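Carbonic anhydrase (Porphyridium purpureum, PDB 1DDZ) probably catalyses the reversible hydration of carbon dioxide to hydrogencarbonate as a zinc-dependent carbonic anhydrase of the beta class. Local coordinates at residues V371-Y385 with G458-V470. Sequence-based numbering, arbitrary orientation.
Sequences VQYLKVKRVVVCGHY and GQELEVQGVVYGV. With ZN (zinc ion), chain D.
One face of the Tyr468 ring carries His384 CB, 4.2 Å from the centroid, a CH-pi contact, while Cys382 SG meets the edge in plane, 3.7 Å from Tyr468 CE2. Tyr385 receives Val467 CG2 over one face, 17° off the normal, and Val467 CG1 reaches its CZ at 3.6 Å. Replacing Tyr385 by an alanine would probably leave Val467 without its aromatic cover and Glu435, hydrogen-bonded to the hydroxyl, without that partner. His384 CG sits between the backbone N and the carbonyl carbon (chi1 60°), and the imidazole leads away from Tyr468 to put NE2 on the zinc ion, whose site Cys328, Asp330 and Cys387 complete. Back along the chain from this end, strands 378-384 and 462-468 run in the same direction with their axes 20° apart, as neighbours in the mixed sheet of the beta-carbonic anhydrase fold; alternating bonds such as Gln464 N to Val379 O (2.8 Å) and Val381 N to Gln464 O fix the register. Beside Arg378, the extended Glu462 chain points the same way; OE1 lies near the guanidinium plane, 3.5 Å from Arg378 NE, a long salt bridge. At the helical end, Gln459 NE2 donates to Val371 O from above the carbonyl plane (2.9 Å), and a water links that amide to Val376 O.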
ATOM      1  N   VAL A 371      15.640  -0.843  12.389  1.00  9.66           N
ATOM      2  CA  VAL A 371      17.008  -0.602  11.966  1.00 11.57           C
ATOM      3  C   VAL A 371      17.495   0.813  12.256  1.00 13.57           C
ATOM      4  O   VAL A 371      18.533   0.991  12.876  1.00 13.17           O
ATOM      5  CB  VAL A 371      17.177  -0.889  10.438  1.00 16.11           C
ATOM      6  CG1 VAL A 371      18.592  -0.568   9.967  1.00 13.19           C
ATOM      7  CG2 VAL A 371      16.842  -2.346  10.130  1.00 18.31           C
ATOM      8  N   GLN A 372      16.743   1.813  11.822  1.00 14.54           N
ATOM      9  CA  GLN A 372      17.157   3.195  12.021  1.00 16.73           C
ATOM     10  C   GLN A 372      16.973   3.773  13.410  1.00 16.63           C
ATOM     11  O   GLN A 372      17.866   4.434  13.922  1.00 20.36           O
ATOM     12  CB  GLN A 372      16.463   4.095  11.024  1.00 16.55           C
ATOM     13  CG  GLN A 372      16.984   5.506  11.066  1.00 19.92           C
ATOM     14  CD  GLN A 372      16.350   6.385  10.026  1.00 22.38           C
ATOM     15  OE1 GLN A 372      15.582   5.921   9.194  1.00 24.50           O
ATOM     16  NE2 GLN A 372      16.640   7.677  10.088  1.00 30.49           N
ATOM     17  N   TYR A 373      15.817   3.527  14.022  1.00 18.93           N
ATOM     18  CA  TYR A 373      15.527   4.073  15.343  1.00 17.55           C
ATOM     19  C   TYR A 373      15.878   3.191  16.534  1.00 19.90           C
ATOM     20  O   TYR A 373      16.521   3.653  17.467  1.00 22.67           O
ATOM     21  CB  TYR A 373      14.077   4.568  15.375  1.00 15.39           C
ATOM     22  CG  TYR A 373      13.857   5.623  14.306  1.00 15.88           C
ATOM     23  CD1 TYR A 373      12.799   5.549  13.407  1.00 17.02           C
ATOM     24  CD2 TYR A 373      14.766   6.671  14.156  1.00 15.06           C
ATOM     25  CE1 TYR A 373      12.659   6.505  12.376  1.00 19.23           C
ATOM     26  CE2 TYR A 373      14.634   7.626  13.138  1.00 10.59           C
ATOM     27  CZ  TYR A 373      13.586   7.552  12.251  1.00 16.29           C
ATOM     28  OH  TYR A 373      13.419   8.586  11.316  1.00 13.14           O
ATOM     29  N   LEU A 374      15.474   1.924  16.516  1.00 19.56           N
ATOM     30  CA  LEU A 374      15.821   1.033  17.626  1.00 16.74           C
ATOM     31  C   LEU A 374      17.249   0.527  17.458  1.00 14.63           C
ATOM     32  O   LEU A 374      17.842   0.025  18.391  1.00 20.12           O
ATOM     33  CB  LEU A 374      14.880  -0.168  17.699  1.00 17.51           C
ATOM     34  CG  LEU A 374      13.385   0.034  17.882  1.00 22.54           C
ATOM     35  CD1 LEU A 374      12.777  -1.355  18.078  1.00 21.09           C
ATOM     36  CD2 LEU A 374      13.074   0.938  19.082  1.00 16.98           C
ATOM     37  N   LYS A 375      17.778   0.622  16.247  1.00 11.33           N
ATOM     38  CA  LYS A 375      19.130   0.170  15.970  1.00 17.36           C
ATOM     39  C   LYS A 375      19.362  -1.320  16.288  1.00 15.46           C
ATOM     40  O   LYS A 375      20.307  -1.671  16.981  1.00 17.27           O
ATOM     41  CB  LYS A 375      20.148   1.008  16.752  1.00 21.67           C
ATOM     42  CG  LYS A 375      20.070   2.506  16.555  1.00 26.33           C
ATOM     43  CD  LYS A 375      20.460   2.949  15.173  1.00 35.58           C
ATOM     44  CE  LYS A 375      20.831   4.431  15.191  1.00 43.56           C
ATOM     45  NZ  LYS A 375      19.788   5.271  15.881  1.00 53.22           N
ATOM     46  N   VAL A 376      18.482  -2.193  15.811  1.00 18.06           N
ATOM     47  CA  VAL A 376      18.642  -3.634  16.051  1.00 17.22           C
ATOM     48  C   VAL A 376      19.879  -4.157  15.298  1.00 18.80           C
ATOM     49  O   VAL A 376      20.166  -3.706  14.194  1.00 19.68           O
ATOM     50  CB  VAL A 376      17.387  -4.436  15.612  1.00 13.06           C
ATOM     51  CG1 VAL A 376      16.203  -4.056  16.476  1.00 10.47           C
ATOM     52  CG2 VAL A 376      17.078  -4.216  14.139  1.00  7.79           C
ATOM     53  N   LYS A 377      20.577  -5.127  15.884  1.00 19.49           N
ATOM     54  CA  LYS A 377      21.783  -5.698  15.276  1.00 22.28           C
ATOM     55  C   LYS A 377      21.500  -6.764  14.226  1.00 20.80           C
ATOM     56  O   LYS A 377      22.319  -6.993  13.347  1.00 20.86           O
ATOM     57  CB  LYS A 377      22.681  -6.312  16.351  1.00 27.61           C
ATOM     58  CG  LYS A 377      23.057  -5.358  17.475  1.00 37.44           C
ATOM     59  CD  LYS A 377      23.877  -4.161  16.985  1.00 41.40           C
ATOM     60  CE  LYS A 377      24.080  -3.131  18.097  1.00 42.52           C
ATOM     61  NZ  LYS A 377      24.975  -2.012  17.680  1.00 47.21           N
ATOM     62  N   ARG A 378      20.346  -7.422  14.326  1.00 19.33           N
ATOM     63  CA  ARG A 378      19.975  -8.470  13.379  1.00 18.76           C
ATOM     64  C   ARG A 378      18.561  -8.381  12.874  1.00 15.21           C
ATOM     65  O   ARG A 378      17.660  -8.017  13.608  1.00 15.35           O
ATOM     66  CB  ARG A 378      20.108  -9.850  14.020  1.00 25.90           C
ATOM     67  CG  ARG A 378      21.455 -10.505  13.832  1.00 42.58           C
ATOM     68  CD  ARG A 378      22.324 -10.431  15.084  1.00 50.15           C
ATOM     69  NE  ARG A 378      22.298 -11.683  15.847  1.00 55.19           N
ATOM     70  CZ  ARG A 378      21.523 -11.900  16.908  1.00 57.36           C
ATOM     71  NH1 ARG A 378      20.693 -10.954  17.346  1.00 57.95           N
ATOM     72  NH2 ARG A 378      21.610 -13.051  17.559  1.00 56.53           N
ATOM     73  N   VAL A 379      18.365  -8.744  11.618  1.00 14.43           N
ATOM     74  CA  VAL A 379      17.036  -8.796  11.053  1.00 13.52           C
ATOM     75  C   VAL A 379      16.934 -10.246  10.611  1.00 15.66           C
ATOM     76  O   VAL A 379      17.798 -10.719   9.860  1.00 13.79           O
ATOM     77  CB  VAL A 379      16.863  -7.866   9.842  1.00 14.63           C
ATOM     78  CG1 VAL A 379      15.512  -8.113   9.180  1.00  9.64           C
ATOM     79  CG2 VAL A 379      16.964  -6.396  10.292  1.00 18.03           C
ATOM     80  N   VAL A 380      15.940 -10.961  11.126  1.00 12.82           N
ATOM     81  CA  VAL A 380      15.739 -12.359  10.772  1.00 14.31           C
ATOM     82  C   VAL A 380      14.471 -12.570   9.951  1.00 15.14           C
ATOM     83  O   VAL A 380      13.413 -12.108  10.355  1.00 18.88           O
ATOM     84  CB  VAL A 380      15.639 -13.242  12.054  1.00 16.01           C
ATOM     85  CG1 VAL A 380      15.360 -14.708  11.688  1.00  9.81           C
ATOM     86  CG2 VAL A 380      16.920 -13.140  12.873  1.00  8.07           C
ATOM     87  N   VAL A 381      14.585 -13.173   8.767  1.00 13.47           N
ATOM     88  CA  VAL A 381      13.401 -13.493   7.955  1.00 13.33           C
ATOM     89  C   VAL A 381      13.184 -14.991   8.206  1.00 16.19           C
ATOM     90  O   VAL A 381      14.061 -15.817   7.910  1.00 13.55           O
ATOM     91  CB  VAL A 381      13.583 -13.241   6.414  1.00 11.31           C
ATOM     92  CG1 VAL A 381      12.353 -13.722   5.654  1.00  7.00           C
ATOM     93  CG2 VAL A 381      13.802 -11.755   6.123  1.00  8.62           C
ATOM     94  N   CYS A 382      12.038 -15.331   8.794  1.00 14.64           N
ATOM     95  CA  CYS A 382      11.742 -16.713   9.114  1.00 11.07           C
ATOM     96  C   CYS A 382      10.558 -17.293   8.372  1.00 13.52           C
ATOM     97  O   CYS A 382       9.459 -16.736   8.398  1.00 16.19           O
ATOM     98  CB  CYS A 382      11.507 -16.863  10.607  1.00  9.40           C
ATOM     99  SG  CYS A 382      11.240 -18.582  11.152  1.00 13.66           S
ATOM    100  N   GLY A 383      10.825 -18.361   7.630  1.00  8.21           N
ATOM    101  CA  GLY A 383       9.769 -19.063   6.919  1.00 12.93           C
ATOM    102  C   GLY A 383       9.533 -20.358   7.693  1.00  9.23           C
ATOM    103  O   GLY A 383      10.246 -20.625   8.656  1.00 11.57           O
ATOM    104  N   HIS A 384       8.568 -21.175   7.298  1.00 10.96           N
ATOM    105  CA  HIS A 384       8.312 -22.431   8.014  1.00 13.12           C
ATOM    106  C   HIS A 384       7.816 -23.495   7.043  1.00 14.20           C
ATOM    107  O   HIS A 384       7.070 -23.186   6.104  1.00 18.20           O
ATOM    108  CB  HIS A 384       7.333 -22.238   9.219  1.00 13.69           C
ATOM    109  CG  HIS A 384       5.972 -21.721   8.844  1.00  8.53           C
ATOM    110  ND1 HIS A 384       4.829 -22.464   9.016  1.00 10.70           N
ATOM    111  CD2 HIS A 384       5.581 -20.562   8.260  1.00 11.00           C
ATOM    112  CE1 HIS A 384       3.793 -21.793   8.545  1.00  9.38           C
ATOM    113  NE2 HIS A 384       4.217 -20.632   8.074  1.00  7.95           N
ATOM    114  N   TYR A 385       8.235 -24.745   7.255  1.00 13.28           N
ATOM    115  CA  TYR A 385       7.839 -25.837   6.361  1.00 11.68           C
ATOM    116  C   TYR A 385       6.349 -26.036   6.352  1.00 12.30           C
ATOM    117  O   TYR A 385       5.679 -25.752   7.328  1.00 17.89           O
ATOM    118  CB  TYR A 385       8.557 -27.123   6.723  1.00 10.32           C
ATOM    119  CG  TYR A 385      10.021 -27.038   6.408  1.00 10.17           C
ATOM    120  CD1 TYR A 385      10.978 -27.346   7.364  1.00 12.59           C
ATOM    121  CD2 TYR A 385      10.453 -26.606   5.153  1.00 11.67           C
ATOM    122  CE1 TYR A 385      12.332 -27.231   7.085  1.00 14.64           C
ATOM    123  CE2 TYR A 385      11.804 -26.484   4.866  1.00  9.07           C
ATOM    124  CZ  TYR A 385      12.735 -26.795   5.837  1.00 13.24           C
ATOM    125  OH  TYR A 385      14.077 -26.659   5.573  1.00 18.85           O
ATOM    126  N   GLY A 458      28.215   2.245   8.415  1.00 38.00           N
ATOM    127  CA  GLY A 458      29.036   1.467   9.331  1.00 33.22           C
ATOM    128  C   GLY A 458      28.306   0.904  10.537  1.00 32.80           C
ATOM    129  O   GLY A 458      28.925   0.593  11.553  1.00 35.49           O
ATOM    130  N   GLN A 459      26.992   0.761  10.429  1.00 32.47           N
ATOM    131  CA  GLN A 459      26.172   0.239  11.517  1.00 29.46           C
ATOM    132  C   GLN A 459      26.133  -1.304  11.460  1.00 29.80           C
ATOM    133  O   GLN A 459      25.862  -1.869  10.395  1.00 33.25           O
ATOM    134  CB  GLN A 459      24.762   0.829  11.366  1.00 29.13           C
ATOM    135  CG  GLN A 459      23.741   0.428  12.419  1.00 27.01           C
ATOM    136  CD  GLN A 459      22.386   1.077  12.188  1.00 28.49           C
ATOM    137  OE1 GLN A 459      22.301   2.250  11.848  1.00 31.24           O
ATOM    138  NE2 GLN A 459      21.323   0.318  12.380  1.00 27.93           N
ATOM    139  N   GLU A 460      26.409  -1.978  12.586  1.00 27.68           N
ATOM    140  CA  GLU A 460      26.379  -3.449  12.648  1.00 26.30           C
ATOM    141  C   GLU A 460      24.954  -3.915  12.394  1.00 25.26           C
ATOM    142  O   GLU A 460      24.062  -3.657  13.201  1.00 23.78           O
ATOM    143  CB  GLU A 460      26.780  -3.975  14.026  1.00 32.44           C
ATOM    144  CG  GLU A 460      28.247  -3.990  14.338  1.00 46.19           C
ATOM    145  CD  GLU A 460      28.522  -4.394  15.787  1.00 57.08           C
ATOM    146  OE1 GLU A 460      29.441  -5.216  16.001  1.00 66.42           O
ATOM    147  OE2 GLU A 460      27.832  -3.892  16.711  1.00 61.87           O
ATOM    148  N   LEU A 461      24.741  -4.614  11.289  1.00 19.94           N
ATOM    149  CA  LEU A 461      23.427  -5.107  10.958  1.00 17.30           C
ATOM    150  C   LEU A 461      23.549  -6.380  10.142  1.00 19.13           C
ATOM    151  O   LEU A 461      23.914  -6.352   8.977  1.00 20.61           O
ATOM    152  CB  LEU A 461      22.648  -4.056  10.167  1.00 17.64           C
ATOM    153  CG  LEU A 461      21.238  -4.478   9.745  1.00 14.23           C
ATOM    154  CD1 LEU A 461      20.339  -4.650  10.962  1.00 15.56           C
ATOM    155  CD2 LEU A 461      20.681  -3.412   8.863  1.00 12.95           C
ATOM    156  N   GLU A 462      23.191  -7.494  10.755  1.00 20.92           N
ATOM    157  CA  GLU A 462      23.233  -8.797  10.105  1.00 20.16           C
ATOM    158  C   GLU A 462      21.846  -9.223   9.635  1.00 16.25           C
ATOM    159  O   GLU A 462      20.874  -9.112  10.370  1.00 16.70           O
ATOM    160  CB  GLU A 462      23.783  -9.808  11.106  1.00 24.19           C
ATOM    161  CG  GLU A 462      23.688 -11.253  10.699  1.00 30.32           C
ATOM    162  CD  GLU A 462      24.257 -12.182  11.750  1.00 33.42           C
ATOM    163  OE1 GLU A 462      23.498 -12.591  12.656  1.00 35.20           O
ATOM    164  OE2 GLU A 462      25.467 -12.497  11.676  1.00 37.97           O
ATOM    165  N   VAL A 463      21.733  -9.625   8.383  1.00 18.20           N
ATOM    166  CA  VAL A 463      20.450 -10.093   7.859  1.00 16.19           C
ATOM    167  C   VAL A 463      20.554 -11.614   7.781  1.00 16.22           C
ATOM    168  O   VAL A 463      21.350 -12.149   7.011  1.00 19.87           O
ATOM    169  CB  VAL A 463      20.147  -9.523   6.462  1.00 17.44           C
ATOM    170  CG1 VAL A 463      18.801 -10.045   5.972  1.00 10.28           C
ATOM    171  CG2 VAL A 463      20.158  -7.984   6.495  1.00 13.16           C
ATOM    172  N   GLN A 464      19.767 -12.297   8.597  1.00 15.47           N
ATOM    173  CA  GLN A 464      19.758 -13.757   8.679  1.00 12.26           C
ATOM    174  C   GLN A 464      18.483 -14.380   8.093  1.00 16.12           C
ATOM    175  O   GLN A 464      17.374 -13.850   8.249  1.00 17.55           O
ATOM    176  CB  GLN A 464      19.927 -14.154  10.155  1.00 12.48           C
ATOM    177  CG  GLN A 464      19.688 -15.608  10.500  1.00 17.49           C
ATOM    178  CD  GLN A 464      20.856 -16.519  10.140  1.00 18.22           C
ATOM    179  OE1 GLN A 464      20.766 -17.337   9.217  1.00 15.16           O
ATOM    180  NE2 GLN A 464      21.933 -16.402  10.880  1.00 11.48           N
ATOM    181  N   GLY A 465      18.660 -15.485   7.380  1.00 13.94           N
ATOM    182  CA  GLY A 465      17.557 -16.216   6.772  1.00 14.57           C
ATOM    183  C   GLY A 465      17.454 -17.515   7.561  1.00 16.47           C
ATOM    184  O   GLY A 465      18.479 -18.155   7.852  1.00 17.65           O
ATOM    185  N   VAL A 466      16.237 -17.951   7.853  1.00 14.95           N
ATOM    186  CA  VAL A 466      16.043 -19.121   8.704  1.00 12.36           C
ATOM    187  C   VAL A 466      14.738 -19.832   8.308  1.00 14.37           C
ATOM    188  O   VAL A 466      13.881 -19.222   7.674  1.00 11.07           O
ATOM    189  CB  VAL A 466      16.034 -18.590  10.203  1.00 14.83           C
ATOM    190  CG1 VAL A 466      14.674 -18.663  10.843  1.00 12.54           C
ATOM    191  CG2 VAL A 466      17.116 -19.228  11.037  1.00 13.07           C
ATOM    192  N   VAL A 467      14.637 -21.140   8.554  1.00 14.10           N
ATOM    193  CA  VAL A 467      13.409 -21.896   8.244  1.00 11.45           C
ATOM    194  C   VAL A 467      13.318 -23.053   9.232  1.00 15.22           C
ATOM    195  O   VAL A 467      14.323 -23.453   9.797  1.00 15.32           O
ATOM    196  CB  VAL A 467      13.399 -22.474   6.798  1.00 17.40           C
ATOM    197  CG1 VAL A 467      14.333 -23.697   6.689  1.00 16.85           C
ATOM    198  CG2 VAL A 467      11.985 -22.894   6.399  1.00 15.11           C
ATOM    199  N   TYR A 468      12.125 -23.563   9.489  1.00 15.14           N
ATOM    200  CA  TYR A 468      12.008 -24.675  10.418  1.00 16.28           C
ATOM    201  C   TYR A 468      10.737 -25.440  10.165  1.00 16.84           C
ATOM    202  O   TYR A 468       9.845 -24.959   9.455  1.00 18.90           O
ATOM    203  CB  TYR A 468      12.025 -24.192  11.866  1.00 13.83           C
ATOM    204  CG  TYR A 468      10.754 -23.506  12.300  1.00 19.15           C
ATOM    205  CD1 TYR A 468       9.747 -24.202  12.971  1.00 20.52           C
ATOM    206  CD2 TYR A 468      10.555 -22.157  12.046  1.00 19.59           C
ATOM    207  CE1 TYR A 468       8.568 -23.564  13.383  1.00 20.51           C
ATOM    208  CE2 TYR A 468       9.384 -21.513  12.452  1.00 21.89           C
ATOM    209  CZ  TYR A 468       8.401 -22.220  13.117  1.00 21.86           C
ATOM    210  OH  TYR A 468       7.273 -21.563  13.537  1.00 27.62           O
ATOM    211  N   GLY A 469      10.689 -26.654  10.702  1.00 16.96           N
ATOM    212  CA  GLY A 469       9.513 -27.501  10.596  1.00 14.84           C
ATOM    213  C   GLY A 469       8.995 -27.579  12.015  1.00 15.67           C
ATOM    214  O   GLY A 469       9.781 -27.772  12.943  1.00 15.16           O
ATOM    215  N   VAL A 470       7.691 -27.393  12.207  1.00 18.99           N
ATOM    216  CA  VAL A 470       7.082 -27.403  13.540  1.00 19.26           C
ATOM    217  C   VAL A 470       7.225 -28.769  14.237  1.00 18.16           C
ATOM    218  O   VAL A 470       7.219 -28.867  15.452  1.00 16.16           O
ATOM    219  CB  VAL A 470       5.600 -26.924  13.447  1.00 20.43           C
ATOM    220  CG1 VAL A 470       4.746 -27.952  12.724  1.00 19.69           C
ATOM    221  CG2 VAL A 470       5.056 -26.557  14.801  1.00 22.09           C
TER
HETATM  222 ZN    ZN D   2       2.920 -19.694   6.853  1.00 13.52          ZN
HETATM  223  O   HOH W   1      22.238  -1.486  14.190  1.00 37.13           O
HETATM  224  O   HOH W   2      26.369  -0.732  15.318  1.00 31.62           O
HETATM  225  O   HOH W   3       6.579 -26.642   9.774  1.00 18.80           O